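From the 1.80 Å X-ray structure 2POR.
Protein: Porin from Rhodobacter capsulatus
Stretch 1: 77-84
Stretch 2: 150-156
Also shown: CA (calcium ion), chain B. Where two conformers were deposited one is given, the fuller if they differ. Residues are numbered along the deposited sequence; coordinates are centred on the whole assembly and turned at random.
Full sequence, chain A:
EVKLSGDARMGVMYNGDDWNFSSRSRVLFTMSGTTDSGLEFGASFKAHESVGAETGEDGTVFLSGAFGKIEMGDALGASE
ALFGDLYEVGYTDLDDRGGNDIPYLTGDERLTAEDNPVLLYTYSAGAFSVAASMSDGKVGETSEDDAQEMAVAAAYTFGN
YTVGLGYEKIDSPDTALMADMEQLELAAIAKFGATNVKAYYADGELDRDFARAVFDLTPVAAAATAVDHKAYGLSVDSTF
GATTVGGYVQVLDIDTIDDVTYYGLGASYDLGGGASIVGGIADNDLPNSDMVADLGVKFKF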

# COMPACT_ATOMS: atom_id res chain seq x y z
N GLY A 77 19.39 15.79 -0.34
CA GLY A 77 20.83 15.91 -0.29
C GLY A 77 21.15 17.10 0.62
O GLY A 77 20.24 17.88 0.93
N ALA A 78 22.42 17.29 1.02
CA ALA A 78 22.85 18.33 1.95
C ALA A 78 22.42 19.74 1.63
O ALA A 78 21.89 20.44 2.50
CB ALA A 78 24.32 18.31 2.03
N SER A 79 22.53 20.23 0.38
CA SER A 79 22.09 21.56 0.04
C SER A 79 20.59 21.74 0.14
O SER A 79 20.13 22.74 0.71
CB SER A 79 22.52 21.93 -1.38
OG SER A 79 23.92 21.69 -1.50
N GLU A 80 19.77 20.83 -0.39
CA GLU A 80 18.34 20.96 -0.32
C GLU A 80 17.91 20.90 1.16
O GLU A 80 17.03 21.69 1.51
CB GLU A 80 17.71 19.83 -1.08
CG GLU A 80 16.24 20.11 -1.21
CD GLU A 80 15.45 19.30 -2.21
OE1 GLU A 80 16.01 18.54 -2.99
OE2 GLU A 80 14.24 19.46 -2.28
N ALA A 81 18.53 20.04 1.98
CA ALA A 81 18.26 19.88 3.42
C ALA A 81 18.43 21.25 4.11
O ALA A 81 17.59 21.62 4.94
CB ALA A 81 19.23 18.88 4.04
N LEU A 82 19.41 22.09 3.75
CA LEU A 82 19.52 23.41 4.35
C LEU A 82 18.77 24.52 3.65
O LEU A 82 18.26 25.38 4.36
CB LEU A 82 20.99 23.83 4.47
CG LEU A 82 21.90 22.86 5.21
CD1 LEU A 82 23.24 23.50 5.49
CD2 LEU A 82 21.24 22.45 6.50
N PHE A 83 18.59 24.59 2.31
CA PHE A 83 18.00 25.78 1.68
C PHE A 83 16.61 25.62 1.13
O PHE A 83 15.97 26.63 0.86
CB PHE A 83 18.92 26.33 0.54
CG PHE A 83 20.39 26.41 0.98
CD1 PHE A 83 20.75 27.09 2.14
CD2 PHE A 83 21.37 25.74 0.26
CE1 PHE A 83 22.06 27.09 2.55
CE2 PHE A 83 22.68 25.75 0.68
CZ PHE A 83 23.01 26.42 1.82
N GLY A 84 16.11 24.37 0.98
CA GLY A 84 14.76 24.15 0.49
C GLY A 84 14.48 24.65 -0.93
O GLY A 84 15.37 24.78 -1.77
N MET A 150 27.28 12.89 -3.78
CA MET A 150 27.77 13.42 -2.50
C MET A 150 27.54 14.90 -2.48
O MET A 150 27.59 15.55 -3.52
CB MET A 150 29.26 13.32 -2.28
CG MET A 150 29.79 11.94 -2.10
SD MET A 150 31.45 11.91 -2.81
CE MET A 150 31.88 10.32 -2.12
N ALA A 151 27.33 15.51 -1.32
CA ALA A 151 27.17 16.95 -1.23
C ALA A 151 27.50 17.36 0.20
O ALA A 151 27.52 16.52 1.14
CB ALA A 151 25.75 17.38 -1.52
N VAL A 152 27.88 18.62 0.33
CA VAL A 152 28.20 19.20 1.63
C VAL A 152 27.60 20.62 1.55
O VAL A 152 27.53 21.22 0.46
CB VAL A 152 29.79 19.22 1.90
CG1 VAL A 152 30.34 17.80 1.96
CG2 VAL A 152 30.52 20.01 0.83
N ALA A 153 27.04 21.17 2.63
CA ALA A 153 26.50 22.53 2.62
C ALA A 153 26.63 23.14 4.03
O ALA A 153 26.67 22.38 5.02
CB ALA A 153 25.04 22.50 2.21
N ALA A 154 26.72 24.45 4.16
CA ALA A 154 26.80 25.11 5.46
C ALA A 154 25.97 26.34 5.38
O ALA A 154 25.80 26.91 4.31
CB ALA A 154 28.19 25.53 5.79
N ALA A 155 25.35 26.79 6.47
CA ALA A 155 24.55 28.00 6.45
C ALA A 155 24.79 28.73 7.78
O ALA A 155 25.23 28.15 8.78
CB ALA A 155 23.05 27.70 6.35
N TYR A 156 24.51 30.01 7.74
CA TYR A 156 24.65 30.86 8.88
C TYR A 156 23.49 31.86 8.90
O TYR A 156 23.18 32.56 7.93
CB TYR A 156 26.01 31.53 8.78
CG TYR A 156 26.28 32.49 9.94
CD1 TYR A 156 26.46 31.98 11.22
CD2 TYR A 156 26.28 33.86 9.70
CE1 TYR A 156 26.64 32.87 12.27
CE2 TYR A 156 26.46 34.75 10.75
CZ TYR A 156 26.63 34.24 12.02
OH TYR A 156 26.80 35.12 13.08
CA CA B . 14.06 18.59 -4.59
O HOH W 1 11.96 19.47 -4.13
O HOH W 2 14.41 20.80 -5.06
O HOH W 3 15.84 18.11 -6.16
O HOH W 4 12.86 18.49 -6.64

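A helix can lie close against a β-strand when the strand offers small side chains, and this porin gives a compact example. Helix 78-83 runs at 28° to strand 150-156, their axes approaching to 7.1 Å. No hydrogen bond joins them; the helix bonds internally, as from Ala81 N to Gly77 O (2.9 Å), and the contact rests largely on apolar packing. Strand alternation turns Ala151, Ala153 and Ala155 toward the helix and Ala154 away. Ala78, also without a rotamer to choose, sets its CB 3.9 Å from Ala151 CB, while Ala153 CB lies 3.8 Å from Ser79 CA, a methyl against helical backbone.

Leu82 and Phe83 reach the strand through their rotamers. Leu82, pointing toward the strand, adopts m,t, which carries CD1 to 3.9 Å from Ala153 CB and 3.6 Å from Ala153 O. Phe83 leaves its backbone sideways, yet chi1 of -46° (m) brings the ring nearer: CE1 lies 4.0 Å from Ala155 CB and CZ 3.8 Å from Ala154 O, both met at the ring edge. Glu80 takes no part; its nearly extended t,t chain leads away, and OE1 and OE2 each bind the calcium ion at 2.5 Å.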